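Local coordinates for protein Cwp19 (Clostridioides difficile, PDB 5OQ3) that probably acts as a cell-wall hydrolase, this piece being its TIM-barrel glycoside hydrolase domain, with a possible N-acetylmuramoyl-L-alanine amidase activity for the whole protein, at residues Asn124-Thr129 with Asn223-Asp228; Lys157-Pro162 with Phe193-Ser198; Trp217-Val222 with Glu266-Thr271. All blocks are in the same frame, centred on the assembly; numbering follows the deposited sequence.

In the fold
The three contacts gather on one side of the barrel, around helix 214-236. Following the chain, strand 118-123 runs into the loop 124-129, which interaction 1 joins to that helix, closing a long loop of chain. Nested inside it, interaction 2 closes a shorter loop through helix 165-181 and strand 186-189, where the end of the small antiparallel hairpin, at 157-162, meets the loop 193-198. Interaction 3 opens on helix 214-236 just ahead of 223-228 and closes a loop through strand 241-244 at the short helix 267-270; its segments alternate with those of interaction 1, so the two cross, while interactions 2 and 3 follow in series. Tyr-194 and Asn-221 hydrogen-bond between interactions 2 and 3.

Interaction 1 of 3, residues Asn124-Thr129 with Asn223-Asp228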
loop_
_atom_site.group_PDB
_atom_site.type_symbol
_atom_site.label_atom_id
_atom_site.label_comp_id
_atom_site.label_asym_id
_atom_site.label_seq_id
_atom_site.Cartn_x
_atom_site.Cartn_y
_atom_site.Cartn_z
ATOM N N ASN A 124 6.260 2.070 0.719
ATOM C CA ASN A 124 6.510 1.654 -0.663
ATOM C C ASN A 124 7.936 1.057 -0.678
ATOM O O ASN A 124 8.886 1.772 -0.402
ATOM C CB ASN A 124 6.335 2.834 -1.608
ATOM C CG ASN A 124 6.594 2.458 -3.050
ATOM O OD1 ASN A 124 7.572 1.757 -3.356
ATOM N ND2 ASN A 124 5.747 2.983 -3.963
ATOM N N PRO A 125 8.096 -0.258 -0.921
ATOM C CA PRO A 125 9.427 -0.824 -0.721
ATOM C C PRO A 125 10.493 -0.359 -1.737
ATOM O O PRO A 125 11.607 -0.037 -1.317
ATOM C CB PRO A 125 9.183 -2.351 -0.831
ATOM C CG PRO A 125 7.864 -2.498 -1.496
ATOM C CD PRO A 125 7.070 -1.292 -1.159
ATOM N N TYR A 126 10.195 -0.430 -3.045
ATOM C CA TYR A 126 11.254 -0.350 -4.081
ATOM C C TYR A 126 11.377 1.012 -4.797
ATOM O O TYR A 126 12.370 1.213 -5.462
ATOM C CB TYR A 126 11.084 -1.409 -5.172
ATOM C CG TYR A 126 10.850 -2.840 -4.684
ATOM C CD1 TYR A 126 11.803 -3.538 -3.962
ATOM C CD2 TYR A 126 9.682 -3.496 -5.003
ATOM C CE1 TYR A 126 11.589 -4.842 -3.554
ATOM C CE2 TYR A 126 9.460 -4.811 -4.637
ATOM C CZ TYR A 126 10.430 -5.490 -3.919
ATOM O OH TYR A 126 10.174 -6.783 -3.562
ATOM N N ARG A 127 10.397 1.922 -4.672
ATOM C CA ARG A 127 10.497 3.182 -5.385
ATOM C C ARG A 127 11.672 3.971 -4.870
ATOM O O ARG A 127 11.895 4.065 -3.653
ATOM C CB ARG A 127 9.203 3.977 -5.168
ATOM C CG ARG A 127 9.246 5.464 -5.579
ATOM C CD ARG A 127 7.962 6.178 -5.178
ATOM N NE ARG A 127 6.836 5.735 -5.985
ATOM C CZ ARG A 127 5.556 5.809 -5.616
ATOM N NH1 ARG A 127 5.204 6.361 -4.461
ATOM N NH2 ARG A 127 4.607 5.355 -6.433
ATOM N N ILE A 128 12.374 4.620 -5.794
ATOM C CA ILE A 128 13.405 5.618 -5.454
ATOM C C ILE A 128 13.034 6.991 -6.026
ATOM O O ILE A 128 12.953 7.923 -5.277
ATOM C CB ILE A 128 14.838 5.229 -5.909
ATOM C CG1 ILE A 128 15.251 3.853 -5.380
ATOM C CG2 ILE A 128 15.821 6.307 -5.456
ATOM C CD1 ILE A 128 16.469 3.288 -6.061
ATOM N N THR A 129 12.833 7.102 -7.335
ATOM C CA THR A 129 12.546 8.401 -7.943
ATOM C C THR A 129 11.217 8.446 -8.647
ATOM O O THR A 129 10.651 7.406 -8.966
ATOM C CB THR A 129 13.618 8.792 -8.981
ATOM O OG1 THR A 129 13.608 7.856 -10.057
ATOM C CG2 THR A 129 14.986 8.855 -8.359
ATOM N N ASN A 223 8.001 -12.587 -3.017
ATOM C CA ASN A 223 7.557 -13.455 -1.939
ATOM C C ASN A 223 8.524 -13.460 -0.775
ATOM O O ASN A 223 8.101 -13.376 0.382
ATOM C CB ASN A 223 7.419 -14.889 -2.431
ATOM C CG ASN A 223 6.364 -15.093 -3.491
ATOM O OD1 ASN A 223 5.576 -14.200 -3.819
ATOM N ND2 ASN A 223 6.378 -16.311 -4.065
ATOM N N THR A 224 9.817 -13.539 -1.041
ATOM C CA THR A 224 10.866 -13.592 -0.031
ATOM C C THR A 224 10.891 -12.340 0.804
ATOM O O THR A 224 11.134 -12.370 2.002
ATOM C CB THR A 224 12.255 -13.762 -0.724
ATOM O OG1 THR A 224 12.287 -15.002 -1.431
ATOM C CG2 THR A 224 13.354 -13.854 0.249
ATOM N N LEU A 225 10.735 -11.195 0.158
ATOM C CA LEU A 225 10.680 -9.927 0.875
ATOM C C LEU A 225 9.514 -9.928 1.857
ATOM O O LEU A 225 9.676 -9.630 3.040
ATOM C CB LEU A 225 10.556 -8.727 -0.071
ATOM C CG LEU A 225 10.392 -7.411 0.687
ATOM C CD1 LEU A 225 11.594 -7.067 1.555
ATOM C CD2 LEU A 225 10.093 -6.315 -0.315
ATOM N N LEU A 226 8.329 -10.270 1.371
ATOM C CA LEU A 226 7.169 -10.328 2.254
ATOM C C LEU A 226 7.366 -11.257 3.426
ATOM O O LEU A 226 7.090 -10.894 4.583
ATOM C CB LEU A 226 5.881 -10.649 1.488
ATOM C CG LEU A 226 5.507 -9.736 0.325
ATOM C CD1 LEU A 226 4.170 -10.163 -0.275
ATOM C CD2 LEU A 226 5.501 -8.290 0.580
ATOM N N ARG A 227 7.834 -12.461 3.139
ATOM C CA ARG A 227 8.147 -13.430 4.183
ATOM C C ARG A 227 9.068 -12.853 5.227
ATOM O O ARG A 227 8.851 -13.011 6.434
ATOM C CB ARG A 227 8.770 -14.669 3.537
ATOM C CG ARG A 227 9.121 -15.775 4.493
ATOM C CD ARG A 227 10.068 -16.779 3.834
ATOM N NE ARG A 227 11.387 -16.156 3.650
ATOM C CZ ARG A 227 12.402 -16.704 2.992
ATOM N NH1 ARG A 227 12.232 -17.882 2.366
ATOM N NH2 ARG A 227 13.594 -16.092 2.948
ATOM N N ASP A 228 10.143 -12.237 4.774
ATOM C CA ASP A 228 11.191 -11.770 5.688
ATOM C C ASP A 228 10.742 -10.551 6.491
ATOM O O ASP A 228 11.079 -10.408 7.642
ATOM C CB ASP A 228 12.464 -11.425 4.900
ATOM C CG ASP A 228 13.238 -12.676 4.397
ATOM O OD1 ASP A 228 12.834 -13.828 4.721
ATOM O OD2 ASP A 228 14.256 -12.416 3.722
#
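Tyr-126 and Leu-225 reach for each other from opposite directions, the tyrosine coming off a loop and the leucine off a helix. Leu-225 extends away from its backbone N (chi1 176°) and sends one branch, the CD2 methyl, to the hydroxyl end of the ring: CD2 lies 3.3 Å from Tyr-126 OH and 3.7 Å from Tyr-126 CZ. The methyl meets the ring obliquely, as an apolar contact with no hydrogen bond across the segments. Pro-125 fills in beside it. Its CB touches Leu-225 CD2 at 4.1 Å, so both loop residues meet the same methyl; it also sits over the centre of one face of the Tyr-126 ring. Ile-171 of helix 165-181 touches both Tyr-126 and Leu-225, adding to this buried apolar cluster.

The loop is shaped from within by an Asx motif: Arg-127 N donates to Asn-124 OD1 over 3.1 Å, approaching from above the carbonyl plane. Asn-124 ND2 in turn lies over one face of the Arg-127 guanidinium. Outside the pair, the backbone of Tyr-126 is hydrogen-bonded to Tyr-160, and Pro-125 O accepts from Arg-74 NH2. The arrangement is that of a TIM barrel, where the loop leaving one parallel strand, here 118-123, packs on a helix of the outer layer, here 214-236.

Interaction 2 of 3, residues Lys157-Pro162 with Phe193-Ser198; sequences KYYYDP and FYPGVS
Two proline-on-tyrosine contacts carry this interface, and the roles are exchanged between them: Pro-195 lies on Tyr-159, and Pro-162 lies on Tyr-194. In the first, Pro-195 CG sits above the centre of the Tyr-159 ring, 3.8 Å from the centroid and only 10° off the normal, a CH-pi contact. The neighbouring Pro-195 CB reaches further along the ring to the phenol end, 3.5 Å from Tyr-159 CZ. In the second, Pro-162 CG is 3.7 Å from the centroid of the Tyr-194 ring, again over a face but displaced toward the rim, while Pro-162 CB approaches Tyr-194 OH to 3.6 Å. The CB of Tyr-194 starts off away from the other segment; because chi1 (-80°) sets CG beside the backbone N, the ring swings back and offers its face to the proline.

Asn-221 ND2 and a water both bind the buried hydroxyl of Tyr-194. The water lies in the ring plane at the edge, accepts from Tyr-194 OH at 2.6 Å, and donates at 2.7 Å to Asp-161 OD1, an oxygen that also accepts from Gly-163 N; the two segments are thus joined by a polar bridge beside the apolar pair.

Farther out, the Tyr-194 ring meets those of Phe-199 and Tyr-272 edge-to-face, and the side chain rests on Arg-218 and Val-222 of helix 214-236. At the other end, strand 151-154, the antiparallel partner of 157-160, supplies His-154 against both Tyr-159 and Pro-195.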
loop_
_atom_site.group_PDB
_atom_site.type_symbol
_atom_site.label_atom_id
_atom_site.label_comp_id
_atom_site.label_asym_id
_atom_site.label_seq_id
_atom_site.Cartn_x
_atom_site.Cartn_y
_atom_site.Cartn_z
ATOM N N LYS A 157 12.586 6.271 -14.439
ATOM C CA LYS A 157 12.565 6.168 -12.994
ATOM C C LYS A 157 13.570 5.127 -12.514
ATOM O O LYS A 157 13.983 4.233 -13.263
ATOM C CB LYS A 157 11.152 5.754 -12.524
ATOM C CG LYS A 157 10.120 6.832 -12.722
ATOM C CD LYS A 157 8.682 6.363 -12.493
ATOM C CE LYS A 157 8.446 6.049 -11.025
ATOM N NZ LYS A 157 7.065 5.580 -10.720
ATOM N N TYR A 158 13.924 5.244 -11.249
ATOM C CA TYR A 158 14.852 4.341 -10.590
ATOM C C TYR A 158 14.187 3.617 -9.435
ATOM O O TYR A 158 13.327 4.182 -8.739
ATOM C CB TYR A 158 16.084 5.078 -10.068
ATOM C CG TYR A 158 16.964 5.693 -11.127
ATOM C CD1 TYR A 158 16.697 6.947 -11.656
ATOM C CD2 TYR A 158 18.101 5.023 -11.570
ATOM C CE1 TYR A 158 17.544 7.524 -12.602
ATOM C CE2 TYR A 158 18.949 5.579 -12.528
ATOM C CZ TYR A 158 18.668 6.829 -13.030
ATOM O OH TYR A 158 19.494 7.419 -13.989
ATOM N N TYR A 159 14.635 2.370 -9.225
ATOM C CA TYR A 159 14.063 1.401 -8.274
ATOM C C TYR A 159 15.159 0.642 -7.597
ATOM O O TYR A 159 16.194 0.366 -8.206
ATOM C CB TYR A 159 13.190 0.410 -9.066
ATOM C CG TYR A 159 12.054 1.039 -9.802
ATOM C CD1 TYR A 159 12.247 1.567 -11.057
ATOM C CD2 TYR A 159 10.761 1.089 -9.264
ATOM C CE1 TYR A 159 11.207 2.185 -11.725
ATOM C CE2 TYR A 159 9.715 1.712 -9.927
ATOM C CZ TYR A 159 9.935 2.206 -11.179
ATOM O OH TYR A 159 8.861 2.791 -11.825
ATOM N N TYR A 160 14.891 0.205 -6.363
ATOM C CA TYR A 160 15.736 -0.823 -5.759
ATOM C C TYR A 160 15.471 -2.160 -6.463
ATOM O O TYR A 160 14.326 -2.431 -6.848
ATOM C CB TYR A 160 15.502 -0.963 -4.272
ATOM C CG TYR A 160 15.880 0.267 -3.493
ATOM C CD1 TYR A 160 17.227 0.672 -3.381
ATOM C CD2 TYR A 160 14.918 1.071 -2.938
ATOM C CE1 TYR A 160 17.562 1.824 -2.718
ATOM C CE2 TYR A 160 15.242 2.217 -2.237
ATOM C CZ TYR A 160 16.580 2.605 -2.147
ATOM O OH TYR A 160 16.906 3.745 -1.450
ATOM N N ASP A 161 16.500 -2.969 -6.615
ATOM C CA ASP A 161 16.404 -4.276 -7.284
ATOM C C ASP A 161 15.834 -5.326 -6.334
ATOM O O ASP A 161 16.517 -5.746 -5.379
ATOM C CB ASP A 161 17.818 -4.677 -7.752
ATOM C CG ASP A 161 17.863 -5.922 -8.617
ATOM O OD1 ASP A 161 16.871 -6.705 -8.627
ATOM O OD2 ASP A 161 18.916 -6.037 -9.296
ATOM N N PRO A 162 14.603 -5.799 -6.591
ATOM C CA PRO A 162 14.010 -6.795 -5.681
ATOM C C PRO A 162 14.788 -8.102 -5.601
ATOM O O PRO A 162 14.545 -8.888 -4.638
ATOM C CB PRO A 162 12.606 -6.988 -6.259
ATOM C CG PRO A 162 12.338 -5.783 -7.114
ATOM C CD PRO A 162 13.680 -5.405 -7.663
ATOM N N PHE A 193 5.458 -3.273 -7.065
ATOM C CA PHE A 193 6.493 -4.238 -6.927
ATOM C C PHE A 193 7.482 -4.029 -8.077
ATOM O O PHE A 193 8.042 -2.944 -8.174
ATOM C CB PHE A 193 5.884 -5.657 -6.801
ATOM C CG PHE A 193 5.064 -5.808 -5.580
ATOM C CD1 PHE A 193 5.680 -6.045 -4.378
ATOM C CD2 PHE A 193 3.694 -5.550 -5.614
ATOM C CE1 PHE A 193 4.960 -6.139 -3.238
ATOM C CE2 PHE A 193 2.971 -5.636 -4.466
ATOM C CZ PHE A 193 3.596 -5.930 -3.274
ATOM N N TYR A 194 7.634 -4.963 -9.002
ATOM C CA TYR A 194 8.437 -4.682 -10.181
ATOM C C TYR A 194 7.631 -3.718 -11.037
ATOM O O TYR A 194 6.403 -3.819 -11.081
ATOM C CB TYR A 194 8.723 -5.963 -10.982
ATOM C CG TYR A 194 9.830 -6.816 -10.454
ATOM C CD1 TYR A 194 9.597 -7.754 -9.466
ATOM C CD2 TYR A 194 11.124 -6.722 -10.988
ATOM C CE1 TYR A 194 10.629 -8.578 -8.987
ATOM C CE2 TYR A 194 12.156 -7.539 -10.532
ATOM C CZ TYR A 194 11.905 -8.430 -9.507
ATOM O OH TYR A 194 12.933 -9.207 -9.055
ATOM N N PRO A 195 8.313 -2.761 -11.722
ATOM C CA PRO A 195 7.558 -1.767 -12.471
ATOM C C PRO A 195 7.138 -2.210 -13.828
ATOM O O PRO A 195 6.452 -1.485 -14.500
ATOM C CB PRO A 195 8.559 -0.630 -12.617
ATOM C CG PRO A 195 9.911 -1.313 -12.597
ATOM C CD PRO A 195 9.754 -2.399 -11.595
ATOM N N GLY A 196 7.566 -3.352 -14.306
ATOM C CA GLY A 196 7.033 -3.773 -15.581
ATOM C C GLY A 196 7.584 -5.078 -15.927
ATOM O O GLY A 196 8.437 -5.630 -15.200
ATOM N N VAL A 197 7.058 -5.592 -17.020
ATOM C CA VAL A 197 7.365 -6.927 -17.463
ATOM C C VAL A 197 8.867 -7.045 -17.549
ATOM O O VAL A 197 9.392 -8.036 -17.075
ATOM C CB VAL A 197 6.656 -7.349 -18.774
ATOM C CG1 VAL A 197 5.133 -7.339 -18.599
ATOM C CG2 VAL A 197 7.073 -6.490 -19.963
ATOM N N SER A 198 9.518 -6.035 -18.152
ATOM C CA SER A 198 10.932 -5.993 -18.272
ATOM C C SER A 198 11.567 -5.142 -17.155
ATOM O O SER A 198 10.970 -4.252 -16.559
ATOM C CB SER A 198 11.366 -5.482 -19.635
ATOM O OG SER A 198 11.351 -4.077 -19.769
HETATM O O HOH W 1 15.350 -8.565 -9.903
#

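Interaction 3 of 3, residues Trp217-Val222 with Glu266-Thr271; sequences WRRENV and ESYVGT
Arg-219 runs straight through chi2, then bends at chi3 (-78°), and a further turn about the last torsion lays its guanidinium on the ring of Tyr-268, whose CG lies anti to the backbone N. The two flat groups come out almost parallel, with planes at 4° and centres 3.9 Å apart. Contact runs along the whole end of the arginine: CD lies toward the rim of the ring, 3.5 Å from Tyr-268 CE1, and NE follows at 3.4 Å from Tyr-268 CZ. It is therefore a cation-pi stack over the face, backed by a CH-pi contact from the methylene.

The same arginine also holds the backbone of the short helix 267-270. Its NH2 donates to Tyr-268 O over 2.9 Å, with a bent N-H...O angle of 143°; the oxygen lies near the guanidinium plane, while the donor stands above the carbonyl plane. One residue thus grips both ring and carbonyl of its partner. In the TIM barrel this links helix 214-236, which follows strand 186-189, to the connection after the next strand, 241-244.

Arg-219 NH1 has its polar partner in Asn-216 OD1, so a residue one turn earlier in the same helix holds the other end of the guanidinium. The tyrosine ring has further neighbours: Arg-251 makes another cation-pi contact with it, and the ring of Trp-250 meets it at a steep angle.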
loop_
_atom_site.group_PDB
_atom_site.type_symbol
_atom_site.label_atom_id
_atom_site.label_comp_id
_atom_site.label_asym_id
_atom_site.label_seq_id
_atom_site.Cartn_x
_atom_site.Cartn_y
_atom_site.Cartn_z
ATOM N N TRP A 217 11.316 -16.646 -10.781
ATOM C CA TRP A 217 12.314 -16.123 -9.867
ATOM C C TRP A 217 11.948 -14.706 -9.398
ATOM O O TRP A 217 12.057 -14.403 -8.227
ATOM C CB TRP A 217 13.694 -16.158 -10.556
ATOM C CG TRP A 217 14.806 -15.514 -9.823
ATOM C CD1 TRP A 217 15.495 -15.995 -8.749
ATOM C CD2 TRP A 217 15.341 -14.213 -10.104
ATOM N NE1 TRP A 217 16.440 -15.073 -8.381
ATOM C CE2 TRP A 217 16.364 -13.968 -9.194
ATOM C CE3 TRP A 217 15.027 -13.228 -11.046
ATOM C CZ2 TRP A 217 17.079 -12.760 -9.174
ATOM C CZ3 TRP A 217 15.732 -12.083 -11.054
ATOM C CH2 TRP A 217 16.751 -11.839 -10.135
ATOM N N ARG A 218 11.483 -13.841 -10.295
ATOM C CA ARG A 218 11.066 -12.498 -9.904
ATOM C C ARG A 218 9.876 -12.562 -8.933
ATOM O O ARG A 218 9.863 -11.833 -7.926
ATOM C CB ARG A 218 10.659 -11.671 -11.141
ATOM C CG ARG A 218 11.856 -11.246 -11.994
ATOM C CD ARG A 218 11.402 -10.433 -13.139
ATOM N NE ARG A 218 12.535 -9.894 -13.894
ATOM C CZ ARG A 218 12.454 -9.456 -15.134
ATOM N NH1 ARG A 218 11.316 -9.528 -15.795
ATOM N NH2 ARG A 218 13.544 -8.967 -15.707
ATOM N N ARG A 219 8.889 -13.422 -9.199
ATOM C CA ARG A 219 7.800 -13.600 -8.243
ATOM C C ARG A 219 8.303 -14.043 -6.866
ATOM O O ARG A 219 7.842 -13.524 -5.830
ATOM C CB ARG A 219 6.686 -14.522 -8.800
ATOM C CG ARG A 219 5.762 -13.871 -9.825
ATOM C CD ARG A 219 4.745 -14.877 -10.394
ATOM N NE ARG A 219 5.291 -15.778 -11.396
ATOM C CZ ARG A 219 5.385 -15.501 -12.689
ATOM N NH1 ARG A 219 5.882 -16.407 -13.505
ATOM N NH2 ARG A 219 4.968 -14.325 -13.145
ATOM N N GLU A 220 9.258 -14.963 -6.876
ATOM C CA GLU A 220 9.814 -15.427 -5.626
ATOM C C GLU A 220 10.620 -14.355 -4.891
ATOM O O GLU A 220 10.641 -14.343 -3.675
ATOM C CB GLU A 220 10.610 -16.698 -5.811
ATOM C CG GLU A 220 11.048 -17.328 -4.485
ATOM C CD GLU A 220 9.958 -17.828 -3.535
ATOM O OE1 GLU A 220 10.261 -18.079 -2.348
ATOM O OE2 GLU A 220 8.829 -17.969 -3.909
ATOM N N ASN A 221 11.280 -13.469 -5.611
ATOM C CA ASN A 221 11.969 -12.370 -4.981
ATOM C C ASN A 221 11.028 -11.525 -4.123
ATOM O O ASN A 221 11.353 -11.076 -3.036
ATOM C CB ASN A 221 12.646 -11.461 -6.033
ATOM C CG ASN A 221 13.807 -12.123 -6.726
ATOM O OD1 ASN A 221 14.476 -12.987 -6.178
ATOM N ND2 ASN A 221 14.102 -11.666 -7.930
ATOM N N VAL A 222 9.855 -11.259 -4.685
ATOM C CA VAL A 222 8.824 -10.488 -3.972
ATOM C C VAL A 222 8.305 -11.312 -2.790
ATOM O O VAL A 222 8.241 -10.788 -1.646
ATOM C CB VAL A 222 7.681 -10.090 -4.914
ATOM C CG1 VAL A 222 6.492 -9.510 -4.131
ATOM C CG2 VAL A 222 8.176 -9.091 -5.968
ATOM N N GLU A 266 -2.875 -7.925 -15.109
ATOM C CA GLU A 266 -2.723 -8.955 -14.114
ATOM C C GLU A 266 -1.503 -8.703 -13.253
ATOM O O GLU A 266 -0.414 -8.506 -13.762
ATOM C CB GLU A 266 -2.518 -10.272 -14.858
ATOM C CG GLU A 266 -3.692 -10.701 -15.712
ATOM C CD GLU A 266 -3.336 -11.813 -16.687
ATOM O OE1 GLU A 266 -2.530 -11.560 -17.594
ATOM O OE2 GLU A 266 -3.868 -12.909 -16.558
ATOM N N SER A 267 -1.692 -8.756 -11.935
ATOM C CA SER A 267 -0.566 -8.533 -11.015
ATOM C C SER A 267 0.518 -9.601 -11.095
ATOM O O SER A 267 1.711 -9.281 -10.933
ATOM C CB SER A 267 -1.029 -8.379 -9.576
ATOM O OG SER A 267 -1.340 -9.620 -8.957
ATOM N N TYR A 268 0.134 -10.828 -11.449
ATOM C CA TYR A 268 1.061 -11.952 -11.538
ATOM C C TYR A 268 2.168 -11.704 -12.585
ATOM O O TYR A 268 3.289 -12.136 -12.381
ATOM C CB TYR A 268 0.239 -13.190 -11.880
ATOM C CG TYR A 268 0.965 -14.482 -12.016
ATOM C CD1 TYR A 268 1.149 -15.303 -10.908
ATOM C CD2 TYR A 268 1.387 -14.943 -13.246
ATOM C CE1 TYR A 268 1.745 -16.541 -11.032
ATOM C CE2 TYR A 268 2.023 -16.150 -13.353
ATOM C CZ TYR A 268 2.194 -16.952 -12.249
ATOM O OH TYR A 268 2.789 -18.182 -12.397
ATOM N N VAL A 269 1.757 -11.086 -13.698
ATOM C CA VAL A 269 2.485 -10.971 -14.966
ATOM C C VAL A 269 3.145 -9.598 -15.058
ATOM O O VAL A 269 4.298 -9.460 -15.494
ATOM C CB VAL A 269 1.468 -11.093 -16.161
ATOM C CG1 VAL A 269 2.134 -10.965 -17.530
ATOM C CG2 VAL A 269 0.709 -12.406 -16.082
ATOM N N GLY A 270 2.391 -8.576 -14.680
ATOM C CA GLY A 270 2.781 -7.200 -14.942
ATOM C C GLY A 270 3.701 -6.576 -13.914
ATOM O O GLY A 270 4.431 -5.664 -14.240
ATOM N N THR A 271 3.650 -7.053 -12.665
ATOM C CA THR A 271 4.526 -6.562 -11.571
ATOM C C THR A 271 5.113 -7.669 -10.695
ATOM O O THR A 271 5.839 -7.392 -9.756
ATOM C CB THR A 271 3.845 -5.471 -10.695
ATOM O OG1 THR A 271 2.973 -6.026 -9.723
ATOM C CG2 THR A 271 3.010 -4.539 -11.511
#